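Local coordinates for phosphoribosylaminoimidazole carboxylase (Treponema denticola, PDB 5C5D) that catalyses the reversible conversion of 5-aminoimidazole ribonucleotide and CO2 to 4-carboxy-5-aminoimidazole ribonucleotide in de novo purine synthesis, at the interface of chains A and B. Coordinates in Å, arbitrary orientation; residue numbers count along the deposited sequence, not the author numbering. Chains: chain A/B, phosphoribosylaminoimidazole carboxylase.

Contact 1: the interface of chains A and B. Residues chain A 40, 69-71, 74-75; chain B 40, 69-71, 74-75.
A two-fold interface between copies of one protein lays A:His40 on the start of helix 72-79 of chain B and B:His40 on the same turn of chain A, joining two subunits of the deposited eight-chain assembly. Each imidazole lies flat on the peptide between Gly74 and Phe75 of the partner. A:Gly74 C sits over the centre of the B:His40 ring, 3.4 Å above its plane, with the backbone N of A:Phe75 over the same face. On the twin side B:Gly74 C is shifted toward the rim of the A:His40 ring. In each histidine CG stands anti to the carbonyl carbon (chi1 -66°), which carries the ring toward the partner's helix; the turn about CB-CG (chi2 161° in B:His40) lays it flat there. The tip of A:His40 makes a weak bond, NE2 to B:Ala71 O at 3.4 Å, bent to 140° at the hydrogen. Near the two-fold axis the methyls meet, A:Ala71 CB to B:Ala71 CB at 3.8 Å. The A:Phe75 and B:Phe75 side chains cross at about a right angle, with their CE1 atoms 4.2 Å apart. Water 2 joins A:Phe75 O to B:His40 O, and water 3 makes the twin bridge. Water 1 lies 2.7 Å from the hydroxyl OG of A:Ser69, a substrate-binding residue, and 2.9 Å from B:Asn70 O. The contact thus sets the family's conserved active-site histidine against the neighbouring subunit and ties A:Ser69 to it through water.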
ATOM      1  N   HIS A  40      13.684  -8.960  22.636  1.00 40.92           N
ATOM      2  CA  HIS A  40      13.153  -8.040  23.624  1.00 37.99           C
ATOM      3  C   HIS A  40      12.876  -8.652  24.988  1.00 39.35           C
ATOM      4  O   HIS A  40      13.034  -8.018  25.988  1.00 39.97           O
ATOM      5  CB  HIS A  40      11.871  -7.416  23.117  1.00 36.56           C
ATOM      6  CG  HIS A  40      12.046  -6.537  21.927  1.00 40.86           C
ATOM      7  ND1 HIS A  40      11.123  -6.467  20.914  1.00 41.04           N
ATOM      8  CD2 HIS A  40      13.052  -5.717  21.583  1.00 43.37           C
ATOM      9  CE1 HIS A  40      11.548  -5.618  20.009  1.00 42.78           C
ATOM     10  NE2 HIS A  40      12.715  -5.147  20.392  1.00 44.77           N
ATOM     11  N   SER A  69       7.455  -7.458  13.960  1.00 21.32           N
ATOM     12  CA  SER A  69       8.528  -6.491  13.815  1.00 18.70           C
ATOM     13  C   SER A  69       9.833  -7.152  14.203  1.00 20.83           C
ATOM     14  O   SER A  69      10.018  -7.510  15.372  1.00 21.70           O
ATOM     15  CB  SER A  69       8.276  -5.257  14.682  1.00 22.61           C
ATOM     16  OG  SER A  69       9.358  -4.343  14.565  1.00 22.86           O
ATOM     17  N   ASN A  70      10.704  -7.343  13.216  1.00 19.23           N
ATOM     18  CA  ASN A  70      11.921  -8.109  13.409  1.00 20.64           C
ATOM     19  C   ASN A  70      13.026  -7.257  14.009  1.00 23.80           C
ATOM     20  O   ASN A  70      13.701  -6.510  13.304  1.00 25.56           O
ATOM     21  CB  ASN A  70      12.383  -8.720  12.080  1.00 22.56           C
ATOM     22  CG  ASN A  70      13.739  -9.407  12.178  1.00 23.77           C
ATOM     23  OD1 ASN A  70      14.244  -9.713  13.264  1.00 24.41           O
ATOM     24  ND2 ASN A  70      14.341  -9.654  11.015  1.00 25.46           N
ATOM     25  N   ALA A  71      13.217  -7.395  15.310  1.00 25.97           N
ATOM     26  CA  ALA A  71      14.338  -6.745  15.998  1.00 21.91           C
ATOM     27  C   ALA A  71      15.498  -7.706  16.158  1.00 27.01           C
ATOM     28  O   ALA A  71      16.605  -7.280  16.478  1.00 29.63           O
ATOM     29  CB  ALA A  71      13.918  -6.239  17.366  1.00 28.28           C
ATOM     30  N   GLY A  74      18.726  -7.417  13.541  1.00 29.37           N
ATOM     31  CA  GLY A  74      19.584  -6.280  13.854  1.00 29.74           C
ATOM     32  C   GLY A  74      20.364  -6.462  15.139  1.00 31.44           C
ATOM     33  O   GLY A  74      21.555  -6.129  15.221  1.00 30.71           O
ATOM     34  N   PHE A  75      19.723  -7.037  16.144  1.00 30.64           N
ATOM     35  CA  PHE A  75      20.371  -7.252  17.443  1.00 32.88           C
ATOM     36  C   PHE A  75      21.551  -8.199  17.317  1.00 32.29           C
ATOM     37  O   PHE A  75      22.653  -7.924  17.791  1.00 31.81           O
ATOM     38  CB  PHE A  75      19.349  -7.799  18.430  1.00 33.87           C
ATOM     39  CG  PHE A  75      19.879  -7.983  19.809  1.00 40.70           C
ATOM     40  CD1 PHE A  75      20.086  -6.889  20.630  1.00 45.35           C
ATOM     41  CD2 PHE A  75      20.175  -9.250  20.292  1.00 44.50           C
ATOM     42  CE1 PHE A  75      20.574  -7.051  21.915  1.00 49.18           C
ATOM     43  CE2 PHE A  75      20.671  -9.419  21.584  1.00 49.18           C
ATOM     44  CZ  PHE A  75      20.864  -8.318  22.390  1.00 51.33           C
TER
ATOM     45  N   HIS B  40      20.878  -1.628  18.939  1.00 35.36           N
ATOM     46  CA  HIS B  40      21.691  -2.666  18.286  1.00 34.57           C
ATOM     47  C   HIS B  40      23.176  -2.416  18.325  1.00 34.14           C
ATOM     48  O   HIS B  40      23.958  -3.364  18.338  1.00 35.42           O
ATOM     49  CB  HIS B  40      21.250  -2.819  16.847  1.00 34.08           C
ATOM     50  CG  HIS B  40      19.865  -3.361  16.733  1.00 39.22           C
ATOM     51  ND1 HIS B  40      19.097  -3.243  15.599  1.00 41.59           N
ATOM     52  CD2 HIS B  40      19.118  -4.035  17.636  1.00 38.86           C
ATOM     53  CE1 HIS B  40      17.934  -3.833  15.807  1.00 41.95           C
ATOM     54  NE2 HIS B  40      17.926  -4.331  17.030  1.00 38.22           N
ATOM     55  N   SER B  69      13.606   0.991  11.025  1.00 19.11           N
ATOM     56  CA  SER B  69      13.018  -0.095  11.786  1.00 16.99           C
ATOM     57  C   SER B  69      13.258   0.126  13.275  1.00 21.85           C
ATOM     58  O   SER B  69      14.397   0.089  13.756  1.00 23.25           O
ATOM     59  CB  SER B  69      13.597  -1.424  11.335  1.00 20.00           C
ATOM     60  OG  SER B  69      13.036  -2.500  12.065  1.00 20.76           O
ATOM     61  N   ASN B  70      12.179   0.383  13.995  1.00 17.95           N
ATOM     62  CA  ASN B  70      12.273   0.711  15.405  1.00 19.40           C
ATOM     63  C   ASN B  70      12.412  -0.523  16.283  1.00 19.87           C
ATOM     64  O   ASN B  70      11.419  -1.201  16.573  1.00 20.36           O
ATOM     65  CB  ASN B  70      11.049   1.495  15.823  1.00 19.34           C
ATOM     66  CG  ASN B  70      11.016   1.806  17.320  1.00 19.56           C
ATOM     67  OD1 ASN B  70      11.982   1.583  18.057  1.00 20.15           O
ATOM     68  ND2 ASN B  70       9.894   2.347  17.762  1.00 17.22           N
ATOM     69  N   ALA B  71      13.639  -0.809  16.692  1.00 17.91           N
ATOM     70  CA  ALA B  71      13.908  -1.873  17.658  1.00 19.82           C
ATOM     71  C   ALA B  71      14.054  -1.310  19.068  1.00 19.42           C
ATOM     72  O   ALA B  71      13.956  -2.053  20.039  1.00 20.57           O
ATOM     73  CB  ALA B  71      15.162  -2.624  17.282  1.00 25.29           C
ATOM     74  N   GLY B  74      10.736  -1.615  21.688  1.00 17.05           N
ATOM     75  CA  GLY B  74      10.553  -2.933  22.270  1.00 18.52           C
ATOM     76  C   GLY B  74      11.661  -3.336  23.224  1.00 19.62           C
ATOM     77  O   GLY B  74      11.402  -4.016  24.212  1.00 20.05           O
ATOM     78  N   PHE B  75      12.895  -2.956  22.919  1.00 19.86           N
ATOM     79  CA  PHE B  75      14.036  -3.279  23.768  1.00 19.28           C
ATOM     80  C   PHE B  75      13.883  -2.662  25.133  1.00 21.14           C
ATOM     81  O   PHE B  75      14.022  -3.323  26.153  1.00 21.52           O
ATOM     82  CB  PHE B  75      15.293  -2.781  23.095  1.00 20.59           C
ATOM     83  CG  PHE B  75      16.546  -3.089  23.844  1.00 31.97           C
ATOM     84  CD1 PHE B  75      17.110  -4.345  23.773  1.00 41.74           C
ATOM     85  CD2 PHE B  75      17.161  -2.124  24.612  1.00 34.54           C
ATOM     86  CE1 PHE B  75      18.275  -4.637  24.463  1.00 45.88           C
ATOM     87  CE2 PHE B  75      18.338  -2.412  25.308  1.00 41.17           C
ATOM     88  CZ  PHE B  75      18.888  -3.662  25.224  1.00 43.76           C
TER
HETATM   89  O   HOH W   1      11.612  -4.066  15.978  1.00 31.84           O
HETATM   90  O   HOH W   2      23.485  -5.774  19.376  1.00 32.46           O
HETATM   91  O   HOH W   3      14.801  -5.885  26.579  1.00 32.53           O

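Contact 2: the interface of chains A and B. Residues chain A 74-75, 78, 106, 108-109; chain B 40-41.
B:Lys41 crosses A:Ile109 at a slant and reaches A:Pro106, its hydrocarbon chain packing on both. From CB the chain leaves with CG anti to the carbonyl carbon (chi1 -61°), which carries it toward chain A. CG meets the isoleucine tip, A:Ile109 CD1, at 4.0 Å. A bend about CG-CD (chi3 -147°) then sets CE by two groups at once: it is 4.1 Å from A:Ile109 CG1 and 4.1 Å from A:Pro106 CG. The lysine and proline side chains slide past each other in opposite directions. NZ, the amine, carries on past this apolar stretch.

The same isoleucine serves a second neighbour. Its CD1 also touches B:His40 CB at 3.9 Å, the two side chains crossing at about a right angle, so that one methyl is shared by consecutive residues of chain B. On the helix side A:Gly78 brings bare backbone close, its CA 3.5 Å from B:His40 O. Beside the water link between A:Phe75 O and B:His40 O, a further bridge runs through water 5, which lies 3.1 Å from A:Gly78 O and a longer 3.3 Å from B:Lys41 O, the latter a loose tie. B:Lys41 is a substrate-binding residue, and the greasy surface of A:Pro106 and A:Ile109 packs on CG and CE of its chain, so the neighbouring subunit may help hold this residue in position for the substrate.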
ATOM      1  N   GLY A  74      18.726  -7.417  13.541  1.00 29.37           N
ATOM      2  CA  GLY A  74      19.584  -6.280  13.854  1.00 29.74           C
ATOM      3  C   GLY A  74      20.364  -6.462  15.139  1.00 31.44           C
ATOM      4  O   GLY A  74      21.555  -6.129  15.221  1.00 30.71           O
ATOM      5  N   PHE A  75      19.723  -7.037  16.144  1.00 30.64           N
ATOM      6  CA  PHE A  75      20.371  -7.252  17.443  1.00 32.88           C
ATOM      7  C   PHE A  75      21.551  -8.199  17.317  1.00 32.29           C
ATOM      8  O   PHE A  75      22.653  -7.924  17.791  1.00 31.81           O
ATOM      9  CB  PHE A  75      19.349  -7.799  18.430  1.00 33.87           C
ATOM     10  CG  PHE A  75      19.879  -7.983  19.809  1.00 40.70           C
ATOM     11  CD1 PHE A  75      20.086  -6.889  20.630  1.00 45.35           C
ATOM     12  CD2 PHE A  75      20.175  -9.250  20.292  1.00 44.50           C
ATOM     13  CE1 PHE A  75      20.574  -7.051  21.915  1.00 49.18           C
ATOM     14  CE2 PHE A  75      20.671  -9.419  21.584  1.00 49.18           C
ATOM     15  CZ  PHE A  75      20.864  -8.318  22.390  1.00 51.33           C
ATOM     16  N   GLY A  78      24.372  -6.608  15.147  1.00 33.80           N
ATOM     17  CA  GLY A  78      25.144  -5.621  15.879  1.00 35.19           C
ATOM     18  C   GLY A  78      26.131  -6.229  16.870  1.00 38.90           C
ATOM     19  O   GLY A  78      27.088  -5.570  17.282  1.00 41.06           O
ATOM     20  N   PRO A 106      19.590   0.858   9.949  1.00 34.23           N
ATOM     21  CA  PRO A 106      20.439   2.050   9.932  1.00 35.19           C
ATOM     22  C   PRO A 106      21.798   1.702   9.359  1.00 35.65           C
ATOM     23  O   PRO A 106      22.123   0.530   9.329  1.00 29.15           O
ATOM     24  CB  PRO A 106      20.547   2.416  11.404  1.00 39.40           C
ATOM     25  CG  PRO A 106      20.535   1.051  12.084  1.00 38.21           C
ATOM     26  CD  PRO A 106      19.442   0.319  11.308  1.00 32.96           C
ATOM     27  N   GLY A 108      25.388   0.764   9.397  1.00 31.32           N
ATOM     28  CA  GLY A 108      26.188   0.078  10.400  1.00 34.38           C
ATOM     29  C   GLY A 108      25.624  -1.258  10.832  1.00 33.52           C
ATOM     30  O   GLY A 108      26.272  -1.974  11.548  1.00 32.50           O
ATOM     31  N   ILE A 109      24.407  -1.584  10.399  1.00 32.20           N
ATOM     32  CA  ILE A 109      23.781  -2.869  10.708  1.00 31.74           C
ATOM     33  C   ILE A 109      23.429  -3.488   9.368  1.00 29.38           C
ATOM     34  O   ILE A 109      22.629  -2.919   8.632  1.00 29.51           O
ATOM     35  CB  ILE A 109      22.523  -2.686  11.592  1.00 28.65           C
ATOM     36  CG1 ILE A 109      22.910  -2.106  12.960  1.00 27.94           C
ATOM     37  CG2 ILE A 109      21.732  -3.987  11.750  1.00 30.82           C
ATOM     38  CD1 ILE A 109      23.744  -3.035  13.826  1.00 32.44           C
TER
ATOM     39  N   HIS B  40      20.878  -1.628  18.939  1.00 35.36           N
ATOM     40  CA  HIS B  40      21.691  -2.666  18.286  1.00 34.57           C
ATOM     41  C   HIS B  40      23.176  -2.416  18.325  1.00 34.14           C
ATOM     42  O   HIS B  40      23.958  -3.364  18.338  1.00 35.42           O
ATOM     43  CB  HIS B  40      21.250  -2.819  16.847  1.00 34.08           C
ATOM     44  CG  HIS B  40      19.865  -3.361  16.733  1.00 39.22           C
ATOM     45  ND1 HIS B  40      19.097  -3.243  15.599  1.00 41.59           N
ATOM     46  CD2 HIS B  40      19.118  -4.035  17.636  1.00 38.86           C
ATOM     47  CE1 HIS B  40      17.934  -3.833  15.807  1.00 41.95           C
ATOM     48  NE2 HIS B  40      17.926  -4.331  17.030  1.00 38.22           N
ATOM     49  N   LYS B  41      23.559  -1.150  18.372  1.00 32.26           N
ATOM     50  CA  LYS B  41      24.972  -0.787  18.327  1.00 30.51           C
ATOM     51  C   LYS B  41      25.536  -0.472  19.715  1.00 31.75           C
ATOM     52  O   LYS B  41      26.738  -0.622  19.942  1.00 32.41           O
ATOM     53  CB  LYS B  41      25.193   0.413  17.406  1.00 30.47           C
ATOM     54  CG  LYS B  41      24.795   0.210  15.959  1.00 32.82           C
ATOM     55  CD  LYS B  41      25.117   1.458  15.158  1.00 38.10           C
ATOM     56  CE  LYS B  41      24.130   1.678  14.047  1.00 40.26           C
ATOM     57  NZ  LYS B  41      24.348   3.002  13.443  1.00 40.68           N
TER
HETATM   58  O   HOH W   4      23.485  -5.774  19.376  1.00 32.46           O
HETATM   59  O   HOH W   5      27.783  -2.576  17.499  1.00 47.43           O

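Contact 1 and contact 2 are neighbouring stretches of one two-fold interface, the centres of their C-alpha atoms about 9 Å apart. They share A:Gly74, A:Phe75 and B:His40, so helix 72-79 of chain A spans both, with A:Ala71 just ahead of it in contact 1 and A:Gly78 near its end in contact 2. Contact 1 includes the symmetric middle, where Ala71 and Phe75 each meet their own counterpart in the other chain; contact 2 reaches outward to B:Lys41, and symmetry repeats it with the chains exchanged. Since substrate-binding residues occur in both, forming this pair of subunits and shaping their active sites are probably coupled.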